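Local coordinates for beta-N-acetylhexosaminidase (Thermotoga neapolitana, PDB 5BZA), which probably hydrolyses terminal non-reducing N-acetyl-D-hexosamine residues from N-acetyl-beta-D-hexosaminides, as a member of glycosyl hydrolase family 3, at residues Cys11-Phe16 with Asp276-Leu281; Lys26-Gly31 with Ser53-Phe58. All coordinates share one frame; numbering follows the deposited sequence.

Interaction 1. Residues Cys11-Phe16 with Asp276-Leu281; sequences CGFDDF and DNFRDL
Apolar contacts carry most of this interface. The rings of F13 and F278 are almost parallel, their planes 9° apart, but displaced, so that little of one lies over the other. CG of F278 lies between its own backbone N and carbonyl carbon (chi1 68°), and its CB makes a CH-pi contact over one face of the F13 ring, 3.9 Å from its centroid. Beside this pair, SG of C11 packs on CD2 of L281 at 3.7 Å. The one direct polar link is weak: F278 N donates to G12 O over 3.0 Å at a bent 124°. The R279 guanidinium lies with one face over CZ of F278. Its NH2 gives a hydrogen bond to water 1, which donates to OD2 of D15, while E19 and R376 form salt bridges with R279 and D15 respectively. N277 OD1 accepts from R279 N at 2.9 Å, closing an Asx turn. An alanine in place of F278 would probably loosen the strand-to-turn packing, since the ring beside F13 and beneath the guanidinium would be lost. The contact joins the end of strand 9-13 to the loop after strand 273-275, its sheet neighbour, at the closure characteristic of this family's TIM-barrel domain.

Interaction 2. Residues Lys26-Gly31 with Ser53-Phe58; sequences KYRPAG and SRNGRF
The two backbones converge along their length, from 8.5 Å between CA of R28 and CA of G56 to 5.1 Å between CA of A30 and CA of F58, without a hydrogen bond between them. R28 leaves helix 18-27 with positive phi (51°), and G56, in segment 53-58, has a positive phi (102°) at which a side chain would collide with the preceding carbonyl oxygen. The closest approaches are made by carbonyl oxygens. A30 O receives a CA-H...O contact from CA of F58 at 3.3 Å. P29 O lies at the edge of the F58 ring, near its plane, 3.4 Å from CD2. F58 contributes more buried surface than any other residue of the contact; CB of N55, from its own segment, also meets the ring edge in plane. Farther out, R28 and N55 approach more loosely. The R28 chain bends at chi2 (-60°), leaving NH1 4.1 Å from N55 O and scarcely farther from N55 OD1. The guanidinium and amide planes are only modestly tilted against each other, but the amide's hydrogen bonds go elsewhere: ND2 donates to F51 O, and OD1 accepts from Q25 NE2 of helix 18-27. R54 takes no part in this contact and forms a salt bridge with E327, its partner at a cadmium site. The two turns thus lead from helices 18-27 and 42-54 into neighbouring parallel strands, 31-34 and 59-62, and a backbone hydrogen bond between A30 and I59 joins the two paths just where the strands begin. Helix 281-293 packs against Y27 and P29, while helix 299-314 meets A30 and R57.

How the interactions relate
The centres of interactions 1 and 2 lie about 13 Å apart within the same TIM-barrel domain. Strand 9-13 of interaction 1 leads into helix 18-27, whose end opens interaction 2, so the order along the chain is 11-16, 26-31, 53-58 and, much later, 276-281. They also touch directly: C11 N is 2.9 Å from G31 O, a probable hydrogen bond between adjacent strands, and CD2 of L281 packs on CB of Y27 at 3.5 Å. Strand 9-13 lies between 273-275 and 31-34. Interaction 1 sets the loop after the last strand against the first, closing the barrel on one side of it, and interaction 2 joins the approaches to the next two strands, 31-34 and 59-62, on the other.

Interaction 1. Residues Cys11-Phe16 with Asp276-Leu281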
ATOM      1  N   CYS B  11      -9.477  13.787  17.127  1.00 11.03           N
ATOM      2  CA  CYS B  11      -9.948  12.486  17.674  1.00 11.33           C
ATOM      3  C   CYS B  11      -9.468  11.239  16.944  1.00  8.57           C
ATOM      4  O   CYS B  11      -9.539  11.160  15.722  1.00 12.19           O
ATOM      5  CB  CYS B  11     -11.491  12.402  17.712  1.00  8.76           C
ATOM      6  SG  CYS B  11     -12.388  13.756  18.570  1.00 12.29           S
ATOM      7  N   GLY B  12      -9.062  10.248  17.715  1.00  9.86           N
ATOM      8  CA  GLY B  12      -8.653   8.955  17.213  1.00  9.39           C
ATOM      9  C   GLY B  12      -9.875   8.059  16.999  1.00 12.57           C
ATOM     10  O   GLY B  12     -10.852   8.103  17.780  1.00  9.29           O
ATOM     11  N   PHE B  13      -9.840   7.313  15.883  1.00  9.43           N
ATOM     12  CA  PHE B  13     -10.903   6.397  15.497  1.00  9.70           C
ATOM     13  C   PHE B  13     -10.357   5.023  15.281  1.00 11.43           C
ATOM     14  O   PHE B  13      -9.543   4.804  14.384  1.00 11.43           O
ATOM     15  CB  PHE B  13     -11.587   6.873  14.245  1.00  9.25           C
ATOM     16  CG  PHE B  13     -12.354   8.132  14.427  1.00  9.50           C
ATOM     17  CD1 PHE B  13     -11.716   9.368  14.359  1.00  8.89           C
ATOM     18  CD2 PHE B  13     -13.719   8.099  14.627  1.00  7.06           C
ATOM     19  CE1 PHE B  13     -12.419  10.518  14.481  1.00  9.02           C
ATOM     20  CE2 PHE B  13     -14.424   9.263  14.743  1.00  8.44           C
ATOM     21  CZ  PHE B  13     -13.770  10.463  14.667  1.00  6.93           C
ATOM     22  N   ASP B  14     -10.808   4.111  16.129  1.00 11.03           N
ATOM     23  CA  ASP B  14     -10.379   2.734  16.130  1.00 16.65           C
ATOM     24  C   ASP B  14     -11.497   1.892  15.498  1.00 16.05           C
ATOM     25  O   ASP B  14     -11.409   0.663  15.385  1.00 15.08           O
ATOM     26  CB  ASP B  14     -10.075   2.316  17.571  1.00 16.76           C
ATOM     27  CG  ASP B  14      -9.154   1.136  17.656  1.00 21.93           C
ATOM     28  OD1 ASP B  14      -8.129   1.115  16.915  1.00 18.92           O
ATOM     29  OD2 ASP B  14      -9.408   0.262  18.525  1.00 27.76           O
ATOM     30  N   ASP B  15     -12.556   2.592  15.122  1.00 11.92           N
ATOM     31  CA  ASP B  15     -13.699   1.992  14.473  1.00 14.75           C
ATOM     32  C   ASP B  15     -14.438   3.094  13.698  1.00 13.04           C
ATOM     33  O   ASP B  15     -14.258   4.286  13.979  1.00 11.70           O
ATOM     34  CB  ASP B  15     -14.603   1.278  15.511  1.00 16.82           C
ATOM     35  CG  ASP B  15     -15.607   0.299  14.848  1.00 17.11           C
ATOM     36  OD1 ASP B  15     -15.475   0.103  13.635  1.00 14.15           O
ATOM     37  OD2 ASP B  15     -16.456  -0.331  15.528  1.00 14.71           O
ATOM     38  N   PHE B  16     -15.225   2.700  12.689  1.00 12.47           N
ATOM     39  CA  PHE B  16     -16.061   3.639  11.953  1.00 12.66           C
ATOM     40  C   PHE B  16     -17.466   3.056  11.882  1.00 17.34           C
ATOM     41  O   PHE B  16     -17.646   1.907  11.484  1.00 17.60           O
ATOM     42  CB  PHE B  16     -15.509   3.916  10.551  1.00 13.49           C
ATOM     43  CG  PHE B  16     -16.420   4.768   9.715  1.00 14.38           C
ATOM     44  CD1 PHE B  16     -16.685   6.084  10.067  1.00  9.49           C
ATOM     45  CD2 PHE B  16     -17.062   4.225   8.590  1.00 12.21           C
ATOM     46  CE1 PHE B  16     -17.545   6.867   9.291  1.00 11.79           C
ATOM     47  CE2 PHE B  16     -17.910   4.990   7.820  1.00 11.14           C
ATOM     48  CZ  PHE B  16     -18.159   6.318   8.162  1.00 11.98           C
ATOM     49  N   ASP B 276      -7.549   9.856  22.168  1.00 10.16           N
ATOM     50  CA  ASP B 276      -7.235   8.638  21.445  1.00 13.61           C
ATOM     51  C   ASP B 276      -8.500   7.809  21.221  1.00 12.11           C
ATOM     52  O   ASP B 276      -8.420   6.702  20.693  1.00 10.20           O
ATOM     53  CB  ASP B 276      -6.128   7.813  22.141  1.00  8.51           C
ATOM     54  CG  ASP B 276      -6.563   7.247  23.458  1.00 12.56           C
ATOM     55  OD1 ASP B 276      -7.642   7.627  23.937  1.00 13.05           O
ATOM     56  OD2 ASP B 276      -5.802   6.443  24.048  1.00 18.40           O
ATOM     57  N   ASN B 277      -9.649   8.381  21.583  1.00  8.60           N
ATOM     58  CA  ASN B 277     -10.942   7.730  21.475  1.00 10.76           C
ATOM     59  C   ASN B 277     -12.059   8.741  21.206  1.00 12.61           C
ATOM     60  O   ASN B 277     -12.369   9.550  22.075  1.00 11.69           O
ATOM     61  CB  ASN B 277     -11.266   6.952  22.741  1.00  9.90           C
ATOM     62  CG  ASN B 277     -12.465   6.044  22.581  1.00 17.63           C
ATOM     63  OD1 ASN B 277     -13.305   6.216  21.665  1.00 17.48           O
ATOM     64  ND2 ASN B 277     -12.574   5.064  23.482  1.00 17.79           N
ATOM     65  N   PHE B 278     -12.689   8.664  20.029  1.00 10.71           N
ATOM     66  CA  PHE B 278     -13.719   9.639  19.651  1.00 12.26           C
ATOM     67  C   PHE B 278     -14.882   9.600  20.622  1.00 12.73           C
ATOM     68  O   PHE B 278     -15.576  10.590  20.820  1.00 11.24           O
ATOM     69  CB  PHE B 278     -14.224   9.373  18.219  1.00 10.39           C
ATOM     70  CG  PHE B 278     -15.009   8.084  18.073  1.00 13.41           C
ATOM     71  CD1 PHE B 278     -14.342   6.868  17.857  1.00 11.87           C
ATOM     72  CD2 PHE B 278     -16.411   8.081  18.160  1.00 13.06           C
ATOM     73  CE1 PHE B 278     -15.058   5.666  17.719  1.00 13.72           C
ATOM     74  CE2 PHE B 278     -17.129   6.892  18.016  1.00 13.91           C
ATOM     75  CZ  PHE B 278     -16.453   5.681  17.809  1.00 14.12           C
ATOM     76  N   ARG B 279     -15.083   8.445  21.231  1.00 11.21           N
ATOM     77  CA  ARG B 279     -16.129   8.311  22.215  1.00 14.45           C
ATOM     78  C   ARG B 279     -15.873   9.217  23.439  1.00 17.31           C
ATOM     79  O   ARG B 279     -16.809   9.531  24.154  1.00 15.15           O
ATOM     80  CB  ARG B 279     -16.310   6.845  22.627  1.00 17.52           C
ATOM     81  CG  ARG B 279     -16.753   5.924  21.467  1.00 18.05           C
ATOM     82  CD  ARG B 279     -16.842   4.453  21.887  1.00 22.41           C
ATOM     83  NE  ARG B 279     -17.457   3.623  20.840  1.00 26.67           N
ATOM     84  CZ  ARG B 279     -16.801   2.777  20.039  1.00 25.38           C
ATOM     85  NH1 ARG B 279     -15.490   2.560  20.229  1.00 23.78           N
ATOM     86  NH2 ARG B 279     -17.476   2.096  19.090  1.00 22.43           N
ATOM     87  N   ASP B 280     -14.631   9.643  23.686  1.00 13.44           N
ATOM     88  CA  ASP B 280     -14.380  10.608  24.775  1.00 15.57           C
ATOM     89  C   ASP B 280     -14.711  12.043  24.406  1.00 16.70           C
ATOM     90  O   ASP B 280     -14.623  12.924  25.259  1.00 17.15           O
ATOM     91  CB  ASP B 280     -12.920  10.580  25.222  1.00 14.56           C
ATOM     92  CG  ASP B 280     -12.569   9.313  25.895  1.00 13.54           C
ATOM     93  OD1 ASP B 280     -13.419   8.781  26.642  1.00 15.49           O
ATOM     94  OD2 ASP B 280     -11.466   8.815  25.647  1.00 12.81           O
ATOM     95  N   LEU B 281     -15.036  12.295  23.141  1.00 15.79           N
ATOM     96  CA  LEU B 281     -15.189  13.687  22.727  1.00 15.22           C
ATOM     97  C   LEU B 281     -16.262  14.449  23.531  1.00 17.83           C
ATOM     98  O   LEU B 281     -16.008  15.565  23.955  1.00 16.04           O
ATOM     99  CB  LEU B 281     -15.486  13.774  21.235  1.00 12.37           C
ATOM    100  CG  LEU B 281     -15.663  15.193  20.688  1.00 14.44           C
ATOM    101  CD1 LEU B 281     -14.482  16.064  21.076  1.00 11.59           C
ATOM    102  CD2 LEU B 281     -15.803  15.155  19.175  1.00 17.10           C
TER
HETATM  103  O   HOH W   1     -15.738   0.124  18.332  1.00 18.51           O

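Interaction 2. Residues Lys26-Gly31 with Ser53-Phe58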
ATOM      1  N   LYS B  26     -22.200  15.775  15.217  1.00 19.88           N
ATOM      2  CA  LYS B  26     -22.604  16.607  16.341  1.00 19.80           C
ATOM      3  C   LYS B  26     -21.533  17.631  16.746  1.00 20.32           C
ATOM      4  O   LYS B  26     -21.858  18.799  16.932  1.00 20.50           O
ATOM      5  CB  LYS B  26     -22.975  15.756  17.553  1.00 21.58           C
ATOM      6  CG  LYS B  26     -23.530  16.615  18.715  1.00 20.06           C
ATOM      7  CD  LYS B  26     -24.011  15.752  19.877  1.00 21.16           C
ATOM      8  CE  LYS B  26     -24.627  16.629  20.960  1.00 25.16           C
ATOM      9  NZ  LYS B  26     -25.254  15.837  22.057  1.00 34.96           N
ATOM     10  N   TYR B  27     -20.271  17.210  16.875  1.00 17.38           N
ATOM     11  CA  TYR B  27     -19.241  18.095  17.439  1.00 19.53           C
ATOM     12  C   TYR B  27     -18.305  18.760  16.445  1.00 18.18           C
ATOM     13  O   TYR B  27     -17.618  19.718  16.801  1.00 18.53           O
ATOM     14  CB  TYR B  27     -18.416  17.321  18.462  1.00 18.54           C
ATOM     15  CG  TYR B  27     -19.261  16.850  19.610  1.00 17.05           C
ATOM     16  CD1 TYR B  27     -19.608  17.707  20.647  1.00 17.12           C
ATOM     17  CD2 TYR B  27     -19.801  15.564  19.614  1.00 18.99           C
ATOM     18  CE1 TYR B  27     -20.411  17.257  21.706  1.00 16.02           C
ATOM     19  CE2 TYR B  27     -20.590  15.116  20.657  1.00 17.20           C
ATOM     20  CZ  TYR B  27     -20.890  15.958  21.693  1.00 16.97           C
ATOM     21  OH  TYR B  27     -21.694  15.484  22.714  1.00 21.26           O
ATOM     22  N   ARG B  28     -18.270  18.246  15.220  1.00 15.82           N
ATOM     23  CA  ARG B  28     -17.397  18.769  14.161  1.00 17.10           C
ATOM     24  C   ARG B  28     -15.919  18.887  14.659  1.00 16.70           C
ATOM     25  O   ARG B  28     -15.317  19.973  14.602  1.00 17.51           O
ATOM     26  CB  ARG B  28     -17.886  20.150  13.692  1.00 17.87           C
ATOM     27  CG  ARG B  28     -19.360  20.244  13.268  1.00 20.18           C
ATOM     28  CD  ARG B  28     -19.728  19.336  12.110  1.00 27.86           C
ATOM     29  NE  ARG B  28     -21.188  19.272  11.933  1.00 37.15           N
ATOM     30  CZ  ARG B  28     -21.809  18.604  10.958  1.00 34.73           C
ATOM     31  NH1 ARG B  28     -21.095  17.956  10.044  1.00 32.91           N
ATOM     32  NH2 ARG B  28     -23.142  18.590  10.899  1.00 32.06           N
ATOM     33  N   PRO B  29     -15.317  17.775  15.122  1.00 14.63           N
ATOM     34  CA  PRO B  29     -13.891  17.894  15.437  1.00 15.14           C
ATOM     35  C   PRO B  29     -13.131  18.249  14.190  1.00 14.05           C
ATOM     36  O   PRO B  29     -13.477  17.712  13.126  1.00 17.80           O
ATOM     37  CB  PRO B  29     -13.503  16.495  15.915  1.00 13.62           C
ATOM     38  CG  PRO B  29     -14.541  15.588  15.263  1.00 16.77           C
ATOM     39  CD  PRO B  29     -15.798  16.390  15.228  1.00 15.59           C
ATOM     40  N   ALA B  30     -12.102  19.079  14.306  1.00 11.80           N
ATOM     41  CA  ALA B  30     -11.367  19.499  13.134  1.00 12.88           C
ATOM     42  C   ALA B  30     -10.359  18.432  12.725  1.00 10.83           C
ATOM     43  O   ALA B  30      -9.959  18.366  11.547  1.00 10.11           O
ATOM     44  CB  ALA B  30     -10.659  20.832  13.398  1.00 13.60           C
ATOM     45  N   GLY B  31      -9.991  17.556  13.661  1.00 10.36           N
ATOM     46  CA  GLY B  31      -8.949  16.578  13.394  1.00  9.58           C
ATOM     47  C   GLY B  31      -9.381  15.123  13.557  1.00 10.98           C
ATOM     48  O   GLY B  31     -10.101  14.791  14.515  1.00 10.21           O
ATOM     49  N   SER B  53     -15.142  13.078   3.225  1.00 15.89           N
ATOM     50  CA  SER B  53     -15.217  13.986   2.047  1.00 15.60           C
ATOM     51  C   SER B  53     -16.530  14.783   1.962  1.00 16.74           C
ATOM     52  O   SER B  53     -16.607  15.846   1.331  1.00 20.37           O
ATOM     53  CB  SER B  53     -15.031  13.207   0.757  1.00 19.37           C
ATOM     54  OG  SER B  53     -16.262  12.590   0.384  1.00 21.34           O
ATOM     55  N   ARG B  54     -17.571  14.233   2.563  1.00 16.91           N
ATOM     56  CA  ARG B  54     -18.896  14.818   2.531  1.00 18.42           C
ATOM     57  C   ARG B  54     -19.271  15.646   3.770  1.00 20.43           C
ATOM     58  O   ARG B  54     -20.338  16.266   3.844  1.00 23.82           O
ATOM     59  CB  ARG B  54     -19.853  13.661   2.357  1.00 21.51           C
ATOM     60  CG  ARG B  54     -19.563  13.004   1.054  1.00 24.20           C
ATOM     61  CD  ARG B  54     -20.375  11.760   0.892  1.00 33.99           C
ATOM     62  NE  ARG B  54     -20.492  11.460  -0.521  1.00 37.95           N
ATOM     63  CZ  ARG B  54     -21.429  10.671  -1.021  1.00 43.75           C
ATOM     64  NH1 ARG B  54     -22.295  10.070  -0.196  1.00 44.68           N
ATOM     65  NH2 ARG B  54     -21.487  10.491  -2.341  1.00 44.95           N
ATOM     66  N   ASN B  55     -18.402  15.677   4.754  1.00 17.87           N
ATOM     67  CA  ASN B  55     -18.835  16.283   5.972  1.00 19.51           C
ATOM     68  C   ASN B  55     -17.966  17.420   6.397  1.00 16.13           C
ATOM     69  O   ASN B  55     -17.800  17.624   7.577  1.00 18.08           O
ATOM     70  CB  ASN B  55     -18.909  15.216   7.060  1.00 19.55           C
ATOM     71  CG  ASN B  55     -20.163  14.358   6.931  1.00 20.82           C
ATOM     72  OD1 ASN B  55     -21.207  14.639   7.540  1.00 21.18           O
ATOM     73  ND2 ASN B  55     -20.072  13.323   6.100  1.00 18.52           N
ATOM     74  N   GLY B  56     -17.419  18.167   5.439  1.00 20.91           N
ATOM     75  CA  GLY B  56     -16.614  19.339   5.758  1.00 18.08           C
ATOM     76  C   GLY B  56     -15.102  19.166   5.648  1.00 17.34           C
ATOM     77  O   GLY B  56     -14.605  18.198   5.075  1.00 21.03           O
ATOM     78  N   ARG B  57     -14.366  20.132   6.164  1.00 19.61           N
ATOM     79  CA  ARG B  57     -12.904  20.097   6.138  1.00 23.54           C
ATOM     80  C   ARG B  57     -12.380  19.448   7.404  1.00 17.82           C
ATOM     81  O   ARG B  57     -12.835  19.788   8.499  1.00 15.16           O
ATOM     82  CB  ARG B  57     -12.319  21.513   6.015  1.00 28.85           C
ATOM     83  CG  ARG B  57     -12.654  22.268   4.723  1.00 33.07           C
ATOM     84  CD  ARG B  57     -12.111  23.704   4.791  1.00 40.91           C
ATOM     85  NE  ARG B  57     -12.473  24.372   6.049  1.00 43.65           N
ATOM     86  CZ  ARG B  57     -11.797  25.386   6.596  1.00 51.35           C
ATOM     87  NH1 ARG B  57     -10.700  25.856   6.005  1.00 48.51           N
ATOM     88  NH2 ARG B  57     -12.211  25.930   7.741  1.00 51.25           N
ATOM     89  N   PHE B  58     -11.463  18.489   7.255  1.00 11.12           N
ATOM     90  CA  PHE B  58     -10.856  17.838   8.392  1.00  8.66           C
ATOM     91  C   PHE B  58      -9.357  17.792   8.160  1.00 10.60           C
ATOM     92  O   PHE B  58      -8.923  17.646   7.025  1.00 10.17           O
ATOM     93  CB  PHE B  58     -11.352  16.410   8.586  1.00  7.85           C
ATOM     94  CG  PHE B  58     -12.827  16.276   8.735  1.00 10.60           C
ATOM     95  CD1 PHE B  58     -13.645  16.073   7.600  1.00 12.85           C
ATOM     96  CD2 PHE B  58     -13.409  16.286  10.008  1.00  8.18           C
ATOM     97  CE1 PHE B  58     -15.016  15.897   7.736  1.00 11.76           C
ATOM     98  CE2 PHE B  58     -14.769  16.118  10.160  1.00 10.41           C
ATOM     99  CZ  PHE B  58     -15.595  15.918   9.017  1.00 12.93           C
TER